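Local structure of sulfite dehydrogenase (Paracoccus pantotrophus, 2XTS) at residues Pro49-Asn54 with Arg74-Ala79; Ser177-Ser182 with Met222-Val227; Pro271-Pro276 with Gly382-Val387; Met338-Arg343 with Gln374-Lys379. The protein oxidises protein-bound sulfane sulfur at a molybdenum cofactor, probably passing the electrons to the heme c of its cytochrome partner. One frame throughout, in Å; residues are numbered along the deposited sequence.

Contact 1. Residues Pro49-Asn54 with Arg74-Ala79; sequences PVSSIN and RHHSGA. With MTE (phosphonic acidmono-(2-amino-5,6-dimercapto-4-oxo-3,7,8a,9,10,10a-hexahydro-4H-8-oxa-1,3,9,10-tetraaza-anthracen-7-ylmethyl)ester), chain E; HEC (heme c), chain K; 2MO (molybdenum (IV)oxide), chain F.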
# COMPACT_ATOMS: atom_id res chain seq x y z
N PRO A 49 -21.61 12.81 -12.45
CA PRO A 49 -20.56 12.35 -11.54
C PRO A 49 -20.44 10.83 -11.47
O PRO A 49 -19.50 10.33 -10.85
CB PRO A 49 -20.98 12.95 -10.20
CG PRO A 49 -22.45 13.08 -10.31
CD PRO A 49 -22.77 13.38 -11.74
N VAL A 50 -21.36 10.10 -12.11
CA VAL A 50 -21.21 8.65 -12.27
C VAL A 50 -20.48 8.20 -13.54
O VAL A 50 -20.04 7.06 -13.62
CB VAL A 50 -22.53 7.86 -12.07
CG1 VAL A 50 -23.09 8.14 -10.70
CG2 VAL A 50 -23.55 8.17 -13.14
N SER A 51 -20.37 9.08 -14.54
CA SER A 51 -19.44 8.84 -15.64
C SER A 51 -18.40 9.95 -15.62
O SER A 51 -18.53 10.97 -16.27
CB SER A 51 -20.12 8.70 -17.01
OG SER A 51 -19.12 8.45 -18.01
N SER A 52 -17.37 9.74 -14.84
CA SER A 52 -16.47 10.79 -14.46
C SER A 52 -15.20 10.21 -13.88
O SER A 52 -14.94 9.00 -13.93
CB SER A 52 -17.18 11.74 -13.48
OG SER A 52 -16.46 12.94 -13.28
N ILE A 53 -14.40 11.14 -13.36
CA ILE A 53 -13.02 10.93 -12.98
C ILE A 53 -12.78 11.68 -11.68
O ILE A 53 -13.32 12.77 -11.46
CB ILE A 53 -12.10 11.52 -14.10
CG1 ILE A 53 -10.62 11.28 -13.82
CG2 ILE A 53 -12.36 13.03 -14.37
CD1 ILE A 53 -10.22 9.89 -13.95
N ASN A 54 -11.91 11.13 -10.82
CA ASN A 54 -11.31 11.93 -9.76
C ASN A 54 -9.80 11.72 -9.80
O ASN A 54 -9.31 11.01 -10.68
CB ASN A 54 -11.97 11.69 -8.40
CG ASN A 54 -11.75 10.30 -7.85
OD1 ASN A 54 -10.71 9.69 -8.09
ND2 ASN A 54 -12.70 9.80 -7.04
N ARG A 74 -12.15 6.04 -12.04
CA ARG A 74 -12.84 6.42 -13.28
C ARG A 74 -13.95 5.40 -13.51
O ARG A 74 -13.68 4.20 -13.64
CB ARG A 74 -11.88 6.50 -14.48
CG ARG A 74 -12.33 7.44 -15.59
CD ARG A 74 -13.56 6.99 -16.33
NE ARG A 74 -13.62 7.70 -17.61
CZ ARG A 74 -14.70 8.23 -18.15
NH1 ARG A 74 -15.89 8.16 -17.55
NH2 ARG A 74 -14.57 8.87 -19.31
N HIS A 75 -15.19 5.87 -13.54
CA HIS A 75 -16.37 5.04 -13.80
C HIS A 75 -17.16 5.61 -14.96
O HIS A 75 -17.06 6.79 -15.26
CB HIS A 75 -17.32 4.99 -12.60
CG HIS A 75 -16.62 4.77 -11.31
ND1 HIS A 75 -16.77 5.56 -10.18
CD2 HIS A 75 -15.68 3.85 -11.03
CE1 HIS A 75 -15.97 5.09 -9.24
NE2 HIS A 75 -15.31 4.05 -9.73
N HIS A 76 -17.98 4.76 -15.57
CA HIS A 76 -18.92 5.20 -16.60
C HIS A 76 -20.38 5.01 -16.20
O HIS A 76 -21.25 5.67 -16.78
CB HIS A 76 -18.65 4.51 -17.95
CG HIS A 76 -17.30 4.82 -18.54
ND1 HIS A 76 -17.08 5.63 -19.63
CD2 HIS A 76 -16.08 4.38 -18.14
CE1 HIS A 76 -15.77 5.67 -19.87
NE2 HIS A 76 -15.16 4.93 -18.98
N SER A 77 -20.66 4.17 -15.20
CA SER A 77 -22.01 4.06 -14.62
C SER A 77 -21.92 3.90 -13.11
O SER A 77 -22.78 3.30 -12.49
CB SER A 77 -22.85 2.95 -15.24
OG SER A 77 -22.28 1.67 -15.05
N GLY A 78 -20.88 4.50 -12.53
CA GLY A 78 -20.64 4.50 -11.08
C GLY A 78 -19.93 3.25 -10.57
O GLY A 78 -19.72 2.29 -11.30
N ALA A 79 -19.56 3.27 -9.30
CA ALA A 79 -18.87 2.18 -8.65
C ALA A 79 -19.92 1.23 -8.10
O ALA A 79 -20.65 1.59 -7.19
CB ALA A 79 -18.00 2.72 -7.51
N1 MTE E . -14.29 -0.95 -16.02
C2 MTE E . -15.62 -0.91 -16.01
N2 MTE E . -16.31 -2.06 -15.89
N3 MTE E . -16.30 0.26 -16.09
C4 MTE E . -15.67 1.46 -16.20
O4 MTE E . -16.37 2.49 -16.26
N5 MTE E . -13.46 2.62 -16.44
C6 MTE E . -12.17 2.35 -17.03
C7 MTE E . -11.38 1.23 -16.36
N8 MTE E . -12.21 0.07 -16.20
C9 MTE E . -14.22 1.49 -16.25
C10 MTE E . -13.55 0.18 -16.16
C1' MTE E . -11.28 3.58 -17.13
S1' MTE E . -11.63 4.78 -18.35
C2' MTE E . -10.18 3.73 -16.35
S2' MTE E . -9.08 5.03 -16.57
C3' MTE E . -9.90 2.71 -15.27
O3' MTE E . -10.92 1.71 -15.10
C4' MTE E . -9.77 3.40 -13.92
O4' MTE E . -9.42 2.44 -12.92
P MTE E . -9.66 2.89 -11.40
O1P MTE E . -8.72 4.13 -11.31
O2P MTE E . -11.08 3.31 -11.19
O3P MTE E . -9.16 1.76 -10.57
FE HEC K . -27.51 8.14 -23.70
CHA HEC K . -24.16 8.25 -24.24
CHB HEC K . -27.95 6.72 -26.77
CHC HEC K . -30.77 7.72 -23.02
CHD HEC K . -27.18 10.10 -20.98
NA HEC K . -26.30 7.59 -25.21
C1A HEC K . -24.94 7.78 -25.25
C2A HEC K . -24.44 7.37 -26.55
C3A HEC K . -25.50 6.95 -27.25
C4A HEC K . -26.67 7.08 -26.41
CMA HEC K . -25.54 6.39 -28.68
CAA HEC K . -22.95 7.44 -26.98
CBA HEC K . -22.57 8.84 -27.45
CGA HEC K . -21.16 8.92 -27.97
O1A HEC K . -20.28 8.21 -27.49
O2A HEC K . -21.00 9.71 -28.93
NB HEC K . -29.04 7.34 -24.66
C1B HEC K . -29.04 6.77 -25.93
C2B HEC K . -30.32 6.13 -26.16
C3B HEC K . -31.12 6.44 -25.13
C4B HEC K . -30.33 7.17 -24.17
CMB HEC K . -30.69 5.47 -27.50
CAB HEC K . -32.56 6.00 -24.89
CBB HEC K . -32.67 4.45 -25.04
NC HEC K . -28.74 8.81 -22.24
C1C HEC K . -30.08 8.55 -22.17
C2C HEC K . -30.62 9.24 -21.02
C3C HEC K . -29.61 9.90 -20.44
C4C HEC K . -28.44 9.67 -21.24
CMC HEC K . -32.09 9.16 -20.57
CAC HEC K . -29.56 10.85 -19.25
CBC HEC K . -30.27 10.50 -17.98
ND HEC K . -25.95 9.00 -22.78
C1D HEC K . -26.02 9.68 -21.58
C2D HEC K . -24.70 9.96 -21.08
C3D HEC K . -23.78 9.36 -22.06
C4D HEC K . -24.61 8.81 -23.09
CMD HEC K . -24.27 10.62 -19.77
CAD HEC K . -22.27 9.37 -21.96
CBD HEC K . -21.82 8.12 -21.21
CGD HEC K . -20.32 8.00 -21.11
O1D HEC K . -19.59 8.75 -21.79
O2D HEC K . -19.88 7.06 -20.41
MO 2MO F . -9.70 6.13 -18.58
OT1 2MO F . -8.67 5.46 -19.89
OT2 2MO F . -11.04 7.39 -19.24
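H75 O is gripped by two N-H donors and by one weaker C-H. S52 N reaches it within the carbonyl plane, R74 NH1 comes from above that plane at 2.9 Å, and S51 CA adds a CA-H...O contact. S52 O takes H75 N in return, nearly along its C=O axis, so S52 and H75 form the hydrogen-bonded pair of a two-residue antiparallel ladder. Beyond them, I53 and R74 form the non-hydrogen-bonded pair, where I53 CD1 crosses the R74 chain at CG (3.6 Å). Where the strands part, G78 N still donates to V50 O at 2.9 Å, on a lone pair.

R74 starts out anti to its backbone N and bends at chi2 (-67°), which carries the guanidinium forward, over the H76 ring. In its plane, NH1 gives to S51 OG at 3.3 Å while NE gives to the oxide OT2 on molybdenum at 3.1 Å. H76 CE1 sits 3.2 Å above the centre of one face of the R74 guanidinium, and the two flat groups overlap. The edge of the H76 ring points at the heme: ND1 donates to propionate oxygen O2D at 3.2 Å, an atom that S51 OG also holds at 2.9 Å. R240 is a further partner of the heme. R74 N meanwhile binds phosphate oxygen O2P of the molybdopterin.

A short polar path runs from the molybdenum oxide through R74 and S51 to the heme propionate. The arginine's charge would probably polarise oxide and propionate. The path itself, with H76 beside it, is consistent with an electron route between the cofactors.

Contact 2. Residues Ser177-Ser182 with Met222-Val227; sequences SSNGRS and MWVKWV. With MTE (phosphonic acidmono-(2-amino-5,6-dimercapto-4-oxo-3,7,8a,9,10,10a-hexahydro-4H-8-oxa-1,3,9,10-tetraaza-anthracen-7-ylmethyl)ester), chain E.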
# COMPACT_ATOMS: atom_id res chain seq x y z
N SER A 177 -22.45 0.15 -17.70
CA SER A 177 -21.67 0.72 -18.78
C SER A 177 -20.93 -0.33 -19.60
O SER A 177 -20.57 -0.05 -20.72
CB SER A 177 -20.68 1.75 -18.28
OG SER A 177 -19.52 1.17 -17.73
N SER A 178 -20.65 -1.49 -18.98
CA SER A 178 -19.94 -2.65 -19.56
C SER A 178 -18.45 -2.38 -19.83
O SER A 178 -17.61 -3.26 -19.57
CB SER A 178 -20.62 -3.22 -20.81
OG SER A 178 -20.00 -2.87 -22.04
N ASN A 179 -18.10 -1.24 -20.41
CA ASN A 179 -16.71 -0.92 -20.70
C ASN A 179 -16.03 -1.97 -21.56
O ASN A 179 -14.86 -2.28 -21.41
CB ASN A 179 -15.92 -0.73 -19.42
CG ASN A 179 -14.70 0.18 -19.60
OD1 ASN A 179 -13.54 -0.27 -19.68
ND2 ASN A 179 -14.97 1.46 -19.71
N GLY A 180 -16.76 -2.53 -22.52
CA GLY A 180 -16.20 -3.60 -23.32
C GLY A 180 -15.04 -3.11 -24.14
O GLY A 180 -15.12 -2.06 -24.77
N ARG A 181 -13.95 -3.88 -24.16
CA ARG A 181 -12.76 -3.58 -24.92
C ARG A 181 -12.19 -4.84 -25.55
O ARG A 181 -12.21 -5.91 -24.94
CB ARG A 181 -11.68 -2.91 -24.04
CG ARG A 181 -11.96 -1.47 -23.65
CD ARG A 181 -12.07 -0.54 -24.84
NE ARG A 181 -10.88 -0.47 -25.66
CZ ARG A 181 -9.89 0.40 -25.56
NH1 ARG A 181 -9.87 1.32 -24.62
NH2 ARG A 181 -8.89 0.36 -26.42
N SER A 182 -11.62 -4.67 -26.74
CA SER A 182 -10.99 -5.74 -27.50
C SER A 182 -9.48 -5.76 -27.34
O SER A 182 -8.81 -4.72 -27.40
CB SER A 182 -11.30 -5.54 -28.97
OG SER A 182 -12.69 -5.49 -29.20
N MET A 222 -8.66 -0.04 -20.56
CA MET A 222 -8.66 -1.46 -20.85
C MET A 222 -8.62 -2.30 -19.57
O MET A 222 -8.80 -3.51 -19.64
CB MET A 222 -7.54 -1.77 -21.80
CG MET A 222 -7.67 -0.99 -23.09
SD MET A 222 -6.31 -1.37 -24.24
CE MET A 222 -6.93 -2.84 -25.04
N TRP A 223 -8.39 -1.65 -18.42
CA TRP A 223 -8.33 -2.36 -17.14
C TRP A 223 -9.76 -2.58 -16.64
O TRP A 223 -10.21 -1.95 -15.67
CB TRP A 223 -7.48 -1.58 -16.13
CG TRP A 223 -6.02 -1.43 -16.46
CD1 TRP A 223 -5.46 -1.04 -17.65
CD2 TRP A 223 -4.97 -1.52 -15.53
NE1 TRP A 223 -4.10 -0.96 -17.51
CE2 TRP A 223 -3.78 -1.27 -16.22
CE3 TRP A 223 -4.92 -1.89 -14.18
CZ2 TRP A 223 -2.54 -1.32 -15.60
CZ3 TRP A 223 -3.71 -1.93 -13.56
CH2 TRP A 223 -2.52 -1.65 -14.26
N VAL A 224 -10.50 -3.43 -17.34
CA VAL A 224 -11.92 -3.62 -17.11
C VAL A 224 -12.16 -4.05 -15.65
O VAL A 224 -11.59 -5.04 -15.18
CB VAL A 224 -12.52 -4.63 -18.11
CG1 VAL A 224 -14.00 -4.86 -17.81
CG2 VAL A 224 -12.33 -4.17 -19.54
N LYS A 225 -13.01 -3.30 -14.96
CA LYS A 225 -13.36 -3.56 -13.57
C LYS A 225 -14.63 -4.40 -13.47
O LYS A 225 -15.48 -4.41 -14.37
CB LYS A 225 -13.55 -2.22 -12.84
CG LYS A 225 -12.28 -1.47 -12.64
CD LYS A 225 -12.45 -0.17 -11.85
CE LYS A 225 -13.23 0.91 -12.57
NZ LYS A 225 -13.41 2.07 -11.68
N TRP A 226 -14.76 -5.11 -12.35
CA TRP A 226 -15.92 -5.97 -12.10
C TRP A 226 -16.11 -6.91 -13.29
O TRP A 226 -17.21 -7.10 -13.78
CB TRP A 226 -17.21 -5.14 -11.82
CG TRP A 226 -17.00 -3.96 -10.92
CD1 TRP A 226 -16.84 -4.02 -9.57
CD2 TRP A 226 -16.97 -2.58 -11.26
NE1 TRP A 226 -16.69 -2.76 -9.05
CE2 TRP A 226 -16.75 -1.86 -10.07
CE3 TRP A 226 -17.12 -1.87 -12.45
CZ2 TRP A 226 -16.62 -0.48 -10.05
CZ3 TRP A 226 -17.02 -0.50 -12.42
CH2 TRP A 226 -16.75 0.19 -11.23
N VAL A 227 -15.00 -7.51 -13.76
CA VAL A 227 -15.02 -8.21 -15.04
C VAL A 227 -15.96 -9.41 -14.99
O VAL A 227 -15.86 -10.23 -14.09
CB VAL A 227 -13.61 -8.63 -15.50
CG1 VAL A 227 -13.58 -8.78 -17.03
CG2 VAL A 227 -12.59 -7.62 -15.17
N1 MTE E . -14.29 -0.95 -16.02
C2 MTE E . -15.62 -0.91 -16.01
N2 MTE E . -16.31 -2.06 -15.89
N3 MTE E . -16.30 0.26 -16.09
C4 MTE E . -15.67 1.46 -16.20
O4 MTE E . -16.37 2.49 -16.26
N5 MTE E . -13.46 2.62 -16.44
C6 MTE E . -12.17 2.35 -17.03
C7 MTE E . -11.38 1.23 -16.36
N8 MTE E . -12.21 0.07 -16.20
C9 MTE E . -14.22 1.49 -16.25
C10 MTE E . -13.55 0.18 -16.16
C1' MTE E . -11.28 3.58 -17.13
S1' MTE E . -11.63 4.78 -18.35
C2' MTE E . -10.18 3.73 -16.35
S2' MTE E . -9.08 5.03 -16.57
C3' MTE E . -9.90 2.71 -15.27
O3' MTE E . -10.92 1.71 -15.10
C4' MTE E . -9.77 3.40 -13.92
O4' MTE E . -9.42 2.44 -12.92
P MTE E . -9.66 2.89 -11.40
O1P MTE E . -8.72 4.13 -11.31
O2P MTE E . -11.08 3.31 -11.19
O3P MTE E . -9.16 1.76 -10.57
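R181 and M222 cross at about a right angle, with M222 CG set over one face of the guanidinium, off toward its rim and 3.5 Å from R181 NH1. Bends at chi2 (-62°) and chi3 (-60°) fold the arginine so that it offers this flat side, while its N-H groups are taken up elsewhere: NH1 by E219 and N221, NE by E242. M222 turns at chi3 (85°), which carries CE to 3.6 Å from S182 O. One step along, the V224 methyl CG2 rests 3.7 Å from N179 O.

Between the two segments lies the pterin of the molybdopterin, in the binding domain of the sulfite oxidase family. N179, its CG anti to the backbone N, brings CB to 3.4 Å from MTE C2 on one face of the pterin. K225 CB comes in over the opposite face, and on that same side W226 stands edge-on, its CE3 3.5 Å from MTE N2. The rim of the pterin is read by the backbone of 222-227: K225 N donates almost straight to MTE N1 at 2.9 Å, K225 O accepts from N2, and W223 O accepts from N8. W223 is the centre of an inverse gamma turn, closed by a weak bond from V224 N to M222 O. The K225 chain runs past the ring to the phosphate, where NZ donates to MTE O2P at 2.7 Å, with R74 O and E206 O as its other acceptors.

Contact 3. Residues Pro271-Pro276 with Gly382-Val387; sequences PSPQVP and GEVENV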
# COMPACT_ATOMS: atom_id res chain seq x y z
N PRO A 271 8.82 20.68 -6.03
CA PRO A 271 7.77 21.71 -5.96
C PRO A 271 6.75 21.53 -7.08
O PRO A 271 7.06 21.01 -8.14
CB PRO A 271 8.54 23.03 -6.17
CG PRO A 271 9.93 22.73 -5.94
CD PRO A 271 10.14 21.28 -6.29
N SER A 272 5.53 21.97 -6.81
CA SER A 272 4.45 21.97 -7.79
C SER A 272 3.42 22.98 -7.29
O SER A 272 3.55 23.49 -6.18
CB SER A 272 3.87 20.56 -7.99
OG SER A 272 3.26 20.09 -6.79
N PRO A 273 2.36 23.26 -8.07
CA PRO A 273 1.46 24.34 -7.62
C PRO A 273 0.82 24.15 -6.24
O PRO A 273 0.61 25.13 -5.54
CB PRO A 273 0.40 24.40 -8.72
CG PRO A 273 1.19 23.99 -9.95
CD PRO A 273 2.11 22.89 -9.48
N GLN A 274 0.50 22.91 -5.87
CA GLN A 274 -0.06 22.62 -4.56
C GLN A 274 1.02 22.46 -3.49
O GLN A 274 0.67 22.21 -2.34
CB GLN A 274 -0.85 21.30 -4.62
CG GLN A 274 -2.09 21.33 -5.49
CD GLN A 274 -2.50 19.93 -5.90
OE1 GLN A 274 -1.80 19.29 -6.69
NE2 GLN A 274 -3.61 19.43 -5.34
N VAL A 275 2.29 22.51 -3.86
CA VAL A 275 3.41 22.31 -2.95
C VAL A 275 4.41 23.47 -3.14
O VAL A 275 5.50 23.32 -3.71
CB VAL A 275 4.13 20.96 -3.19
CG1 VAL A 275 5.15 20.69 -2.07
CG2 VAL A 275 3.15 19.83 -3.31
N PRO A 276 4.01 24.67 -2.72
CA PRO A 276 4.91 25.82 -2.80
C PRO A 276 6.12 25.70 -1.91
O PRO A 276 6.10 24.94 -0.93
CB PRO A 276 4.04 26.96 -2.30
CG PRO A 276 3.08 26.31 -1.39
CD PRO A 276 2.75 25.02 -2.05
N GLY A 382 8.34 31.66 -3.97
CA GLY A 382 8.20 30.22 -3.76
C GLY A 382 6.90 29.62 -4.27
O GLY A 382 6.71 28.40 -4.21
N GLU A 383 6.02 30.46 -4.79
CA GLU A 383 4.78 29.95 -5.38
C GLU A 383 5.11 29.33 -6.74
O GLU A 383 6.09 29.70 -7.38
CB GLU A 383 3.73 31.05 -5.49
CG GLU A 383 3.33 31.62 -4.15
CD GLU A 383 2.66 30.62 -3.23
OE1 GLU A 383 1.92 29.72 -3.73
OE2 GLU A 383 2.87 30.75 -2.00
N VAL A 384 4.29 28.39 -7.19
CA VAL A 384 4.63 27.55 -8.33
C VAL A 384 3.43 27.50 -9.27
O VAL A 384 2.31 27.26 -8.82
CB VAL A 384 5.02 26.13 -7.86
CG1 VAL A 384 5.39 25.26 -9.03
CG2 VAL A 384 6.16 26.17 -6.84
N GLU A 385 3.67 27.70 -10.57
CA GLU A 385 2.59 27.71 -11.56
C GLU A 385 2.77 26.68 -12.66
O GLU A 385 3.88 26.38 -13.11
CB GLU A 385 2.52 29.10 -12.23
CG GLU A 385 1.90 30.20 -11.39
CD GLU A 385 1.58 31.46 -12.16
OE1 GLU A 385 1.30 31.36 -13.36
OE2 GLU A 385 1.56 32.55 -11.54
N ASN A 386 1.63 26.17 -13.13
CA ASN A 386 1.53 25.44 -14.37
C ASN A 386 1.55 26.44 -15.52
O ASN A 386 0.69 27.33 -15.59
CB ASN A 386 0.19 24.70 -14.40
CG ASN A 386 -0.05 23.96 -15.71
OD1 ASN A 386 0.87 23.78 -16.51
ND2 ASN A 386 -1.30 23.60 -15.96
N VAL A 387 2.58 26.34 -16.36
CA VAL A 387 2.76 27.19 -17.53
C VAL A 387 3.12 26.37 -18.74
O VAL A 387 3.57 25.26 -18.60
CB VAL A 387 3.87 28.27 -17.30
CG1 VAL A 387 3.51 29.15 -16.11
CG2 VAL A 387 5.23 27.66 -17.14
O HOH W 1 2.09 27.57 -5.43
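A type I beta turn, S272 to V275, packs here on strand 384-389, the outermost strand, within this chain, of the eight-stranded antiparallel sheet in the Mo-co oxidoreductase dimerisation domain, a family of the E-set clan. V384 does most of the work. Its CG1 stands anti to the backbone N (chi1 -179°) and lies 3.5 Å from S272 C, while CG2, anti to the carbonyl carbon, reaches the ring of P271 at 4.0 Å from CB. The peptide bond before P271 is cis, so the chain kinks just as it leaves strand 265-270.

P273, with its CG puckered exo, crosses V384 at about a right angle and has its CA 3.3 Å from V384 O in a CA-H...O contact. P276 is puckered the other way, CG endo, and sets its CA 3.4 Å from G382 O. G382 itself has positive phi (84°), a conformation that favours glycine. E383 leaves the backbone pointing away from the turn, yet a bend at chi2 (-64°) folds the carboxylate back until OE1 is 3.8 Å from P276 CB. That carboxylate also makes a salt bridge to R191 of the Cytochrome chain, and V387 pairs with a strand of the same chain, so the sheet runs on across the interface. A single water joins turn and strand, accepting from V384 N at 2.9 Å and lying 2.9 Å from P273 O and 2.7 Å from E383 OE1.

Contact 4. Residues Met338-Arg343 with Gln374-Lys379; sequences MLLQSR and QTWWVK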
# COMPACT_ATOMS: atom_id res chain seq x y z
N MET A 338 12.65 29.77 -11.42
CA MET A 338 13.06 28.59 -12.15
C MET A 338 11.93 28.14 -13.06
O MET A 338 10.76 28.46 -12.81
CB MET A 338 13.44 27.43 -11.22
CG MET A 338 14.57 27.75 -10.25
SD MET A 338 15.03 26.34 -9.23
CE MET A 338 13.62 26.22 -8.12
N LEU A 339 12.30 27.44 -14.12
CA LEU A 339 11.35 26.74 -14.97
C LEU A 339 11.70 25.26 -14.89
O LEU A 339 12.58 24.77 -15.60
CB LEU A 339 11.40 27.26 -16.40
CG LEU A 339 10.82 28.67 -16.59
CD1 LEU A 339 11.27 29.20 -17.96
CD2 LEU A 339 9.30 28.71 -16.43
N LEU A 340 11.00 24.56 -14.02
CA LEU A 340 11.32 23.16 -13.75
C LEU A 340 10.69 22.26 -14.79
O LEU A 340 9.51 22.41 -15.11
CB LEU A 340 10.81 22.72 -12.38
CG LEU A 340 11.28 23.47 -11.14
CD1 LEU A 340 10.61 22.90 -9.92
CD2 LEU A 340 12.80 23.41 -11.03
N GLN A 341 11.46 21.28 -15.26
CA GLN A 341 10.95 20.24 -16.15
C GLN A 341 11.62 18.92 -15.82
O GLN A 341 12.76 18.90 -15.36
CB GLN A 341 11.27 20.57 -17.60
CG GLN A 341 10.65 21.83 -18.15
CD GLN A 341 10.94 22.04 -19.61
OE1 GLN A 341 11.93 21.55 -20.14
NE2 GLN A 341 10.05 22.78 -20.28
N SER A 342 10.91 17.83 -16.09
CA SER A 342 11.48 16.51 -16.04
C SER A 342 11.24 15.80 -17.37
O SER A 342 10.21 16.01 -18.03
CB SER A 342 10.94 15.72 -14.86
OG SER A 342 9.54 15.55 -14.91
N ARG A 343 12.19 14.96 -17.74
CA ARG A 343 12.16 14.24 -19.02
C ARG A 343 12.58 12.79 -18.80
O ARG A 343 13.74 12.53 -18.47
CB ARG A 343 13.09 14.92 -20.02
CG ARG A 343 13.17 14.32 -21.39
CD ARG A 343 14.15 15.14 -22.24
NE ARG A 343 15.54 15.01 -21.79
CZ ARG A 343 16.56 15.72 -22.27
NH1 ARG A 343 16.36 16.67 -23.18
NH2 ARG A 343 17.79 15.51 -21.80
N GLN A 374 6.05 18.48 -18.67
CA GLN A 374 5.40 19.48 -17.84
C GLN A 374 6.42 20.51 -17.36
O GLN A 374 7.53 20.15 -16.97
CB GLN A 374 4.77 18.78 -16.62
CG GLN A 374 4.13 19.74 -15.62
CD GLN A 374 2.92 20.48 -16.17
OE1 GLN A 374 2.87 21.72 -16.23
NE2 GLN A 374 1.95 19.73 -16.61
N THR A 375 6.05 21.78 -17.37
CA THR A 375 6.88 22.86 -16.86
C THR A 375 6.22 23.48 -15.64
O THR A 375 5.01 23.77 -15.66
CB THR A 375 7.03 23.96 -17.91
OG1 THR A 375 7.50 23.39 -19.14
CG2 THR A 375 8.00 25.06 -17.46
N TRP A 376 7.00 23.70 -14.59
CA TRP A 376 6.56 24.50 -13.45
C TRP A 376 7.37 25.80 -13.39
O TRP A 376 8.61 25.78 -13.40
CB TRP A 376 6.79 23.82 -12.10
CG TRP A 376 6.14 22.49 -11.90
CD1 TRP A 376 6.77 21.39 -11.38
CD2 TRP A 376 4.78 22.08 -12.18
NE1 TRP A 376 5.90 20.34 -11.32
CE2 TRP A 376 4.67 20.74 -11.79
CE3 TRP A 376 3.64 22.73 -12.67
CZ2 TRP A 376 3.50 20.02 -11.93
CZ3 TRP A 376 2.47 22.02 -12.79
CH2 TRP A 376 2.41 20.69 -12.43
N TRP A 377 6.65 26.91 -13.31
CA TRP A 377 7.29 28.20 -13.04
C TRP A 377 7.36 28.42 -11.53
O TRP A 377 6.34 28.60 -10.90
CB TRP A 377 6.52 29.32 -13.73
CG TRP A 377 7.07 30.69 -13.54
CD1 TRP A 377 8.36 31.06 -13.38
CD2 TRP A 377 6.31 31.90 -13.55
NE1 TRP A 377 8.47 32.44 -13.29
CE2 TRP A 377 7.22 32.97 -13.42
CE3 TRP A 377 4.95 32.19 -13.71
CZ2 TRP A 377 6.80 34.31 -13.38
CZ3 TRP A 377 4.53 33.52 -13.67
CH2 TRP A 377 5.46 34.56 -13.51
N VAL A 378 8.57 28.38 -10.99
CA VAL A 378 8.81 28.68 -9.59
C VAL A 378 9.16 30.16 -9.50
O VAL A 378 10.14 30.60 -10.08
CB VAL A 378 9.95 27.83 -8.99
CG1 VAL A 378 10.19 28.19 -7.51
CG2 VAL A 378 9.65 26.34 -9.12
N LYS A 379 8.36 30.90 -8.77
CA LYS A 379 8.51 32.34 -8.63
C LYS A 379 9.39 32.67 -7.42
O LYS A 379 9.65 31.82 -6.58
CB LYS A 379 7.14 33.03 -8.54
CG LYS A 379 6.31 32.78 -9.80
CD LYS A 379 4.96 33.46 -9.81
CE LYS A 379 3.95 32.72 -8.98
NZ LYS A 379 2.60 33.31 -9.15
O HOH W 2 7.54 20.47 -14.23
O HOH W 3 7.44 16.16 -17.54
O HOH W 4 7.65 17.83 -14.50
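Two neighbouring strands inside the eight-stranded antiparallel sheet of the dimerisation domain meet here, running 155° to each other, with strand 384-389 next in line beyond 375-378. M338 with V378 and L340 with W376 are hydrogen-bonded pairs, each closed by two backbone bonds, and L339 with W377 is the non-hydrogen-bonded pair between them. On the face bearing M338, L340, W376 and V378, M338 and V378 lie side by side; the bend at M338 chi3 (-72°) puts CE 4.0 Å from V378 CG1. L340 CD1 meets the other methyl, V378 CG2, at 3.7 Å, and W333 and I331 of strand 325-333 pack on the same side. The opposite face has L339 CD2 3.9 Å from W377 CB, with V172 and I174 of the Cytochrome chain packed on these two residues. Also on this face, Q341 extends alongside T375 and its NE2 donates to OG1 at 2.9 Å, fairly straight (161°). Toward the Q374 end waters join the strands: one donates to L340 O, which W376 N also holds, and to Q374 O, and another donates to S342 O at 2.8 Å while accepting from Q374 N at 2.9 Å.

In the fold
All four contacts are buried, but they fall into two groups 29 to 36 Å apart between centres. Contacts 1 and 2 share the molybdopterin and touch directly, S77 OG on S177 N and H76 packed on S177; their chemistry is polar, with charged side chains and backbone groups turned to cofactors. Contacts 3 and 4 lie in the dimerisation-domain sheet, away from the annotated sites. Strands 375-378 and 384-389 are neighbours there, joined by the bond between W377 N and E385 O and by the K379-E385 salt bridge. Contact 4 is a regular ladder with apolar faces, whereas contact 3 packs prolines on the strand that is outermost within this chain, beside the Cytochrome chain.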